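Local coordinates for Dps family protein (PDB 2D5K), which forms a twelve-subunit ferritin-like shell, the Dps protein MrgA, that compacts the nucleoid and probably oxidises and stores iron, limiting oxidative damage, at the interface of chains A and B and the interface of chains A and C. Coordinates in Å, arbitrary orientation; residue numbers count along the deposited sequence, not the author numbering. Chains: chain A/B/C, Dps family protein.

Contact 1: the interface of chains A and B. Residues chain A 23, 53, 56; chain B 23, 27, 53.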
ATOM      1  N   TYR A  23       2.989 -30.117   5.885  1.00 14.63           N
ATOM      2  CA  TYR A  23       3.766 -28.886   5.806  1.00 14.87           C
ATOM      3  C   TYR A  23       5.201 -29.194   5.373  1.00 14.89           C
ATOM      4  O   TYR A  23       5.750 -28.543   4.484  1.00 13.71           O
ATOM      5  CB  TYR A  23       3.779 -28.201   7.173  1.00 17.15           C
ATOM      6  CG  TYR A  23       4.547 -26.900   7.203  1.00 18.23           C
ATOM      7  CD1 TYR A  23       4.008 -25.734   6.661  1.00 17.63           C
ATOM      8  CD2 TYR A  23       5.822 -26.840   7.762  1.00 20.37           C
ATOM      9  CE1 TYR A  23       4.722 -24.535   6.678  1.00 19.85           C
ATOM     10  CE2 TYR A  23       6.543 -25.652   7.784  1.00 20.50           C
ATOM     11  CZ  TYR A  23       5.989 -24.506   7.242  1.00 21.35           C
ATOM     12  OH  TYR A  23       6.711 -23.335   7.265  1.00 22.79           O
ATOM     13  N   SER A  53       0.228 -24.150   7.187  1.00 15.91           N
ATOM     14  CA  SER A  53       0.600 -23.588   8.485  1.00 16.92           C
ATOM     15  C   SER A  53      -0.572 -22.826   9.098  1.00 15.69           C
ATOM     16  O   SER A  53      -0.744 -22.815  10.322  1.00 16.66           O
ATOM     17  CB  SER A  53       1.828 -22.671   8.353  1.00 18.95           C
ATOM     18  OG  SER A  53       1.571 -21.568   7.500  1.00 22.17           O
ATOM     19  N   VAL A  56      -2.937 -25.391  10.711  1.00 14.07           N
ATOM     20  CA  VAL A  56      -2.359 -25.917  11.934  1.00 14.21           C
ATOM     21  C   VAL A  56      -2.603 -24.971  13.101  1.00 16.75           C
ATOM     22  O   VAL A  56      -3.064 -25.392  14.160  1.00 17.25           O
ATOM     23  CB  VAL A  56      -0.841 -26.159  11.775  1.00 15.30           C
ATOM     24  CG1 VAL A  56      -0.191 -26.362  13.142  1.00 14.74           C
ATOM     25  CG2 VAL A  56      -0.608 -27.389  10.892  1.00 16.33           C
TER
ATOM     26  N   TYR B  23      10.736 -25.027  14.811  1.00 15.21           N
ATOM     27  CA  TYR B  23       9.503 -24.517  14.214  1.00 15.61           C
ATOM     28  C   TYR B  23       8.287 -25.028  14.983  1.00 14.70           C
ATOM     29  O   TYR B  23       7.382 -24.263  15.328  1.00 15.91           O
ATOM     30  CB  TYR B  23       9.416 -24.964  12.752  1.00 17.07           C
ATOM     31  CG  TYR B  23       8.166 -24.505  12.041  1.00 20.21           C
ATOM     32  CD1 TYR B  23       8.022 -23.183  11.615  1.00 19.90           C
ATOM     33  CD2 TYR B  23       7.120 -25.393  11.799  1.00 19.88           C
ATOM     34  CE1 TYR B  23       6.863 -22.758  10.962  1.00 20.91           C
ATOM     35  CE2 TYR B  23       5.960 -24.980  11.152  1.00 22.31           C
ATOM     36  CZ  TYR B  23       5.837 -23.667  10.736  1.00 21.29           C
ATOM     37  OH  TYR B  23       4.689 -23.269  10.092  1.00 23.06           O
ATOM     38  N   HIS B  27       5.681 -23.426  18.028  1.00 14.85           N
ATOM     39  CA  HIS B  27       4.226 -23.446  17.924  1.00 15.03           C
ATOM     40  C   HIS B  27       3.693 -23.892  19.279  1.00 14.40           C
ATOM     41  O   HIS B  27       2.716 -23.346  19.787  1.00 14.48           O
ATOM     42  CB  HIS B  27       3.752 -24.431  16.851  1.00 15.57           C
ATOM     43  CG  HIS B  27       3.624 -23.822  15.491  1.00 16.48           C
ATOM     44  ND1 HIS B  27       4.714 -23.522  14.703  1.00 19.45           N
ATOM     45  CD2 HIS B  27       2.533 -23.433  14.790  1.00 18.65           C
ATOM     46  CE1 HIS B  27       4.299 -22.974  13.573  1.00 19.09           C
ATOM     47  NE2 HIS B  27       2.979 -22.910  13.601  1.00 18.64           N
ATOM     48  N   SER B  53      10.953 -20.758   9.686  1.00 18.49           N
ATOM     49  CA  SER B  53      10.553 -21.319   8.397  1.00 19.79           C
ATOM     50  C   SER B  53      11.377 -20.708   7.269  1.00 18.42           C
ATOM     51  O   SER B  53      11.718 -21.393   6.308  1.00 18.68           O
ATOM     52  CB  SER B  53       9.056 -21.085   8.145  1.00 21.45           C
ATOM     53  OG  SER B  53       8.747 -19.702   8.051  1.00 24.82           O
TER
HETATM   54  O   HOH W   1       1.292 -21.553  11.943  1.00 20.04           O
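B:Tyr23 and A:Tyr23 meet across the two-fold axis of a Dps dimer, the pairing at which this ferritin-like family usually builds its ferroxidase centres. Helix 5-32 and helix 38-65 of each four-helix bundle supply the patch. With CG opposite the backbone N (chi1 179°), the CB-CG bond of B:Tyr23 throws the ring off its helix towards chain A. The two phenol rings come from opposite directions with nearly parallel planes, slipped so that they overlap at the rims and not at the centres. Along one rim of B:Tyr23, CD2 is 4.1 Å from A:Tyr23 CE2, and CE2 drops to 3.5 Å from that same carbon. CE1, on the other rim, faces the A:Tyr23 hydroxyl. CZ lies 3.6 Å from A:Tyr23 CZ. At the tip, the phenol OH sits 3.4 Å from A:Tyr23 CZ and also 3.4 Å from A:Ser53 CB; A:Tyr23 OH meets B:Ser53 CB in the twin arrangement. The face of B:Tyr23 turned from A:Tyr23 carries B:His27 CE1, 3.3 Å above the plane near the rim. The imidazole is steered by ND1, which donates to B:Tyr23 O one helical turn back (2.8 Å), with that oxygen in the ring plane. NE2 then points across the interface to water 1 (2.7 Å), also at the ring edge, and the water reaches A:Ser53 O. A:Val56 CG1 lies more loosely beside B:His27 CD2.

Contact 2: the interface of chains A and C. Residues chain A 141-142, 145-146; chain C 31, 33-35, 38.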
ATOM      1  N   TRP A 141      -9.222 -30.662  -7.164  1.00 12.14           N
ATOM      2  CA  TRP A 141      -9.693 -30.554  -8.539  1.00 12.31           C
ATOM      3  C   TRP A 141      -8.531 -30.066  -9.411  1.00 12.45           C
ATOM      4  O   TRP A 141      -8.298 -30.583 -10.506  1.00 12.52           O
ATOM      5  CB  TRP A 141     -10.874 -29.577  -8.637  1.00 14.08           C
ATOM      6  CG  TRP A 141     -10.959 -28.894  -9.978  1.00 14.43           C
ATOM      7  CD1 TRP A 141     -11.078 -29.492 -11.203  1.00 17.94           C
ATOM      8  CD2 TRP A 141     -10.844 -27.490 -10.228  1.00 16.00           C
ATOM      9  NE1 TRP A 141     -11.033 -28.544 -12.201  1.00 17.47           N
ATOM     10  CE2 TRP A 141     -10.891 -27.308 -11.628  1.00 16.38           C
ATOM     11  CE3 TRP A 141     -10.704 -26.367  -9.403  1.00 16.43           C
ATOM     12  CZ2 TRP A 141     -10.799 -26.044 -12.222  1.00 16.98           C
ATOM     13  CZ3 TRP A 141     -10.613 -25.110  -9.995  1.00 18.96           C
ATOM     14  CH2 TRP A 141     -10.660 -24.962 -11.392  1.00 15.99           C
ATOM     15  N   MET A 142      -7.799 -29.069  -8.923  1.00 11.86           N
ATOM     16  CA  MET A 142      -6.665 -28.540  -9.676  1.00 12.49           C
ATOM     17  C   MET A 142      -5.591 -29.603  -9.896  1.00 12.94           C
ATOM     18  O   MET A 142      -5.028 -29.705 -10.992  1.00 12.47           O
ATOM     19  CB  MET A 142      -6.062 -27.332  -8.954  1.00 13.14           C
ATOM     20  CG  MET A 142      -7.026 -26.171  -8.832  1.00 13.06           C
ATOM     21  SD  MET A 142      -6.239 -24.756  -8.052  1.00 20.18           S
ATOM     22  CE  MET A 142      -7.585 -23.553  -8.169  1.00 19.06           C
ATOM     23  N   SER A 145      -6.717 -31.954 -12.508  1.00 14.18           N
ATOM     24  CA  SER A 145      -6.692 -31.307 -13.818  1.00 14.61           C
ATOM     25  C   SER A 145      -5.267 -31.308 -14.371  1.00 14.67           C
ATOM     26  O   SER A 145      -5.050 -31.586 -15.551  1.00 14.60           O
ATOM     27  CB  SER A 145      -7.217 -29.870 -13.716  1.00 15.48           C
ATOM     28  OG  SER A 145      -8.590 -29.869 -13.367  1.00 17.55           O
ATOM     29  N   TYR A 146      -4.300 -30.989 -13.516  1.00 13.37           N
ATOM     30  CA  TYR A 146      -2.893 -30.968 -13.911  1.00 14.55           C
ATOM     31  C   TYR A 146      -2.472 -32.356 -14.408  1.00 15.08           C
ATOM     32  O   TYR A 146      -1.748 -32.487 -15.399  1.00 12.50           O
ATOM     33  CB  TYR A 146      -2.019 -30.569 -12.712  1.00 14.49           C
ATOM     34  CG  TYR A 146      -0.533 -30.742 -12.937  1.00 15.77           C
ATOM     35  CD1 TYR A 146       0.221 -29.754 -13.573  1.00 16.32           C
ATOM     36  CD2 TYR A 146       0.113 -31.926 -12.567  1.00 15.00           C
ATOM     37  CE1 TYR A 146       1.577 -29.944 -13.840  1.00 15.32           C
ATOM     38  CE2 TYR A 146       1.461 -32.124 -12.832  1.00 15.93           C
ATOM     39  CZ  TYR A 146       2.188 -31.131 -13.471  1.00 16.81           C
ATOM     40  OH  TYR A 146       3.516 -31.342 -13.762  1.00 20.12           O
TER
ATOM     41  N   TRP C  31     -12.327 -22.842 -16.523  1.00 14.95           N
ATOM     42  CA  TRP C  31     -12.805 -23.950 -15.700  1.00 15.06           C
ATOM     43  C   TRP C  31     -12.439 -25.342 -16.206  1.00 17.42           C
ATOM     44  O   TRP C  31     -12.056 -26.213 -15.423  1.00 15.85           O
ATOM     45  CB  TRP C  31     -14.330 -23.904 -15.558  1.00 14.67           C
ATOM     46  CG  TRP C  31     -14.872 -22.665 -14.920  1.00 14.45           C
ATOM     47  CD1 TRP C  31     -14.305 -21.941 -13.910  1.00 15.44           C
ATOM     48  CD2 TRP C  31     -16.118 -22.031 -15.221  1.00 15.90           C
ATOM     49  NE1 TRP C  31     -15.124 -20.893 -13.566  1.00 16.34           N
ATOM     50  CE2 TRP C  31     -16.244 -20.925 -14.354  1.00 15.21           C
ATOM     51  CE3 TRP C  31     -17.145 -22.295 -16.142  1.00 15.08           C
ATOM     52  CZ2 TRP C  31     -17.357 -20.077 -14.376  1.00 17.14           C
ATOM     53  CZ3 TRP C  31     -18.255 -21.452 -16.164  1.00 16.44           C
ATOM     54  CH2 TRP C  31     -18.349 -20.357 -15.285  1.00 16.73           C
ATOM     55  N   VAL C  33      -9.988 -26.228 -18.558  1.00 15.54           N
ATOM     56  CA  VAL C  33      -8.631 -26.506 -19.011  1.00 14.87           C
ATOM     57  C   VAL C  33      -7.970 -27.574 -18.141  1.00 17.03           C
ATOM     58  O   VAL C  33      -8.162 -27.609 -16.926  1.00 16.38           O
ATOM     59  CB  VAL C  33      -7.761 -25.227 -19.026  1.00 15.89           C
ATOM     60  CG1 VAL C  33      -7.502 -24.733 -17.602  1.00 14.58           C
ATOM     61  CG2 VAL C  33      -6.455 -25.509 -19.757  1.00 14.86           C
ATOM     62  N   LYS C  34      -7.212 -28.458 -18.783  1.00 18.01           N
ATOM     63  CA  LYS C  34      -6.526 -29.543 -18.088  1.00 18.82           C
ATOM     64  C   LYS C  34      -5.144 -29.771 -18.682  1.00 18.73           C
ATOM     65  O   LYS C  34      -4.792 -29.189 -19.706  1.00 18.88           O
ATOM     66  CB  LYS C  34      -7.342 -30.833 -18.197  1.00 21.65           C
ATOM     67  CG  LYS C  34      -8.711 -30.751 -17.548  1.00 25.59           C
ATOM     68  CD  LYS C  34      -9.510 -32.022 -17.769  1.00 28.52           C
ATOM     69  CE  LYS C  34     -10.908 -31.892 -17.183  1.00 31.45           C
ATOM     70  NZ  LYS C  34     -11.673 -30.779 -17.819  1.00 34.32           N
ATOM     71  N   GLY C  35      -4.361 -30.628 -18.041  1.00 16.76           N
ATOM     72  CA  GLY C  35      -3.029 -30.901 -18.547  1.00 18.15           C
ATOM     73  C   GLY C  35      -1.942 -30.261 -17.707  1.00 18.41           C
ATOM     74  O   GLY C  35      -2.232 -29.503 -16.782  1.00 16.85           O
ATOM     75  N   PHE C  38      -1.986 -26.543 -16.751  1.00 17.39           N
ATOM     76  CA  PHE C  38      -3.179 -26.092 -16.051  1.00 16.41           C
ATOM     77  C   PHE C  38      -3.015 -24.785 -15.288  1.00 17.83           C
ATOM     78  O   PHE C  38      -3.743 -23.822 -15.525  1.00 18.96           O
ATOM     79  CB  PHE C  38      -3.659 -27.153 -15.056  1.00 15.88           C
ATOM     80  CG  PHE C  38      -4.792 -26.684 -14.194  1.00 15.59           C
ATOM     81  CD1 PHE C  38      -6.091 -26.651 -14.690  1.00 15.95           C
ATOM     82  CD2 PHE C  38      -4.549 -26.194 -12.911  1.00 16.54           C
ATOM     83  CE1 PHE C  38      -7.135 -26.131 -13.926  1.00 16.75           C
ATOM     84  CE2 PHE C  38      -5.585 -25.671 -12.139  1.00 16.84           C
ATOM     85  CZ  PHE C  38      -6.879 -25.638 -12.647  1.00 16.19           C
TER
HETATM   86  O   HOH W   2     -10.452 -28.309 -15.334  1.00 18.23           O
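C:Phe38 and A:Ser145 bury most of the surface in this patch, where the start of helix 38-65 and the preceding loop of chain C dock on the C-terminal part of helix 123-147 of chain A. The phenyl ring of C:Phe38 carries A:Ser145 CB over its face, 3.5 Å from CD1, a CH-pi contact. Its far rim runs into two more side chains of the helix. CE2 meets CB and CG of A:Met142, 3.6 Å from CB, the two side chains crossing at about a right angle. CZ points at the face of the A:Trp141 six-membered ring, near its rim, in an edge-to-face pair with planes at 84°. A:Ser145 is polar on its other side: OG, beside its own backbone N (chi1 -66°), turns back to A:Trp141 O at 3.0 Å, approaching from above the carbonyl plane. The backbone O of A:Ser145 accepts the amide of C:Gly35 (N to O 2.8 Å) in a nearly straight bond, 166° at H, while CA and CB of C:Lys34 rest against that oxygen. Water 2 bridges the two chains, lying in the indole plane of A:Trp141 off NE1 and contacting A:Ser145 OG, C:Trp31 O (2.6 Å) and C:Val33 O. Aromatic packing, a direct backbone bond and a shared water thus join neighbouring subunits outside the two-fold dimer, helping to close the twelve-subunit shell.

Contact 3: the interface of chains A and B. Residues chain A 20-21, 24, 74, 78; chain B 20, 24, 74.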
ATOM      1  N   THR A  20       0.741 -30.840   9.858  1.00 14.21           N
ATOM      2  CA  THR A  20       2.094 -30.576  10.322  1.00 14.62           C
ATOM      3  C   THR A  20       3.020 -31.459   9.474  1.00 13.51           C
ATOM      4  O   THR A  20       4.094 -31.029   9.055  1.00 13.07           O
ATOM      5  CB  THR A  20       2.259 -30.926  11.815  1.00 14.74           C
ATOM      6  OG1 THR A  20       1.515 -29.990  12.606  1.00 14.99           O
ATOM      7  CG2 THR A  20       3.729 -30.871  12.222  1.00 14.33           C
ATOM      8  N   VAL A  21       2.598 -32.692   9.205  1.00 14.05           N
ATOM      9  CA  VAL A  21       3.409 -33.587   8.384  1.00 13.74           C
ATOM     10  C   VAL A  21       3.377 -33.101   6.932  1.00 14.04           C
ATOM     11  O   VAL A  21       4.405 -33.082   6.259  1.00 14.77           O
ATOM     12  CB  VAL A  21       2.898 -35.050   8.449  1.00 13.95           C
ATOM     13  CG1 VAL A  21       3.699 -35.931   7.481  1.00 16.68           C
ATOM     14  CG2 VAL A  21       3.042 -35.589   9.873  1.00 13.74           C
ATOM     15  N   THR A  24       5.806 -30.196   6.004  1.00 14.10           N
ATOM     16  CA  THR A  24       7.171 -30.572   5.664  1.00 15.69           C
ATOM     17  C   THR A  24       7.229 -31.337   4.343  1.00 15.54           C
ATOM     18  O   THR A  24       8.174 -31.173   3.569  1.00 13.88           O
ATOM     19  CB  THR A  24       7.816 -31.391   6.807  1.00 17.69           C
ATOM     20  OG1 THR A  24       8.102 -30.507   7.901  1.00 20.94           O
ATOM     21  CG2 THR A  24       9.113 -32.056   6.350  1.00 18.01           C
ATOM     22  N   LEU A  74       6.576 -33.169  17.110  1.00 17.30           N
ATOM     23  CA  LEU A  74       6.598 -33.881  15.838  1.00 18.22           C
ATOM     24  C   LEU A  74       6.359 -35.375  16.044  1.00 18.04           C
ATOM     25  O   LEU A  74       5.722 -36.035  15.222  1.00 17.46           O
ATOM     26  CB  LEU A  74       7.939 -33.652  15.137  1.00 18.65           C
ATOM     27  CG  LEU A  74       8.182 -32.208  14.689  1.00 19.50           C
ATOM     28  CD1 LEU A  74       9.602 -32.062  14.164  1.00 19.70           C
ATOM     29  CD2 LEU A  74       7.170 -31.830  13.609  1.00 20.82           C
ATOM     30  N   LEU A  78       3.504 -37.399  13.993  1.00 18.34           N
ATOM     31  CA  LEU A  78       3.829 -38.546  13.157  1.00 20.82           C
ATOM     32  C   LEU A  78       3.006 -39.766  13.567  1.00 22.09           C
ATOM     33  O   LEU A  78       2.653 -40.594  12.729  1.00 23.62           O
ATOM     34  CB  LEU A  78       5.324 -38.864  13.253  1.00 20.25           C
ATOM     35  CG  LEU A  78       6.262 -37.858  12.578  1.00 20.44           C
ATOM     36  CD1 LEU A  78       7.701 -38.126  12.995  1.00 20.79           C
ATOM     37  CD2 LEU A  78       6.111 -37.956  11.061  1.00 18.95           C
TER
ATOM     38  N   THR B  20      13.716 -26.987  11.938  1.00 14.54           N
ATOM     39  CA  THR B  20      12.469 -27.669  11.627  1.00 16.20           C
ATOM     40  C   THR B  20      11.887 -28.091  12.978  1.00 15.28           C
ATOM     41  O   THR B  20      10.692 -27.949  13.221  1.00 15.88           O
ATOM     42  CB  THR B  20      12.703 -28.902  10.739  1.00 17.80           C
ATOM     43  OG1 THR B  20      13.168 -28.474   9.449  1.00 18.75           O
ATOM     44  CG2 THR B  20      11.409 -29.685  10.561  1.00 17.50           C
ATOM     45  N   THR B  24       8.268 -26.326  15.253  1.00 14.55           N
ATOM     46  CA  THR B  24       7.155 -26.925  15.983  1.00 13.84           C
ATOM     47  C   THR B  24       7.228 -26.623  17.480  1.00 14.22           C
ATOM     48  O   THR B  24       6.197 -26.415  18.122  1.00 13.63           O
ATOM     49  CB  THR B  24       7.094 -28.448  15.726  1.00 15.78           C
ATOM     50  OG1 THR B  24       6.645 -28.673  14.382  1.00 18.42           O
ATOM     51  CG2 THR B  24       6.127 -29.133  16.690  1.00 16.17           C
ATOM     52  N   LEU B  74      10.587 -35.256   8.782  1.00 21.55           N
ATOM     53  CA  LEU B  74      10.622 -34.888  10.193  1.00 22.32           C
ATOM     54  C   LEU B  74      11.434 -35.904  10.988  1.00 21.46           C
ATOM     55  O   LEU B  74      12.127 -35.560  11.950  1.00 20.66           O
ATOM     56  CB  LEU B  74       9.197 -34.806  10.738  1.00 22.66           C
ATOM     57  CG  LEU B  74       8.325 -33.755  10.042  1.00 23.24           C
ATOM     58  CD1 LEU B  74       6.884 -33.876  10.515  1.00 23.68           C
ATOM     59  CD2 LEU B  74       8.871 -32.362  10.339  1.00 23.99           C
TER
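B:Leu74 and A:Leu74, each the first residue of a short helix 74-80, cross at about a right angle near the two-fold axis. This short helix, in the connection between the second and third long helices of the bundle, is a hallmark of Dps proteins. The tight core is built by the leucine methyls. A:Leu74 CD2 lies 3.7 Å from B:Leu74 CD1, and A:Leu74 CD1 touches B:Leu74 CD2. Each leucine also presses against the threonine of the opposite helix 5-32: B:Leu74 CD2 is 3.2 Å from the hydroxyl OG1 of A:Thr24 and 3.8 Å from its CB, and A:Leu74 CD2 repeats this at 3.3 Å from B:Thr24 OG1. Both threonines place OG1 beside the backbone N (chi1 -73° in A:Thr24), which presents the hydroxyl to the leucine methyl, while CG2 of A:Thr24 flanks B:Leu74 CD2 at a wider spacing. Packing slackens away from this core. B:Leu74 CD1 reaches A:Val21 at its CA, 4.1 Å away, and A:Leu78 CD2 at 4.2 Å, contacts that hide little of A:Val21 or A:Leu78. On the other flank, A:Thr20 CG2 stays 4.2 Å from B:Thr24 OG1, with B:Thr20 CG2 similarly distant from A:Thr24 OG1. The dense leucine-threonine centre within a looser rim clasps the short helix of each subunit onto its partner's first helix, and so helps hold the dimer together.

Contacts 1 and 3 are neighbouring patches of one two-fold interface, their C-alpha centres about 8 Å apart. Both draw on helix 5-32 of each chain, which turns residue 23 towards contact 1 and residues 20 and 24 towards contact 3; helix 38-65 joins in contact 1 and helix 74-80 in contact 3. Contact 2 belongs to a different interface that is not an exact two-fold, its C-alpha centre about 28 Å from that of contact 1 and about 30 Å from that of contact 3. Helix 38-65 links the two kinds: its start serves contact 2, its later part contact 1. Every subunit thus has both a dimer partner and further neighbours, consistent with the twelve-chain assembly.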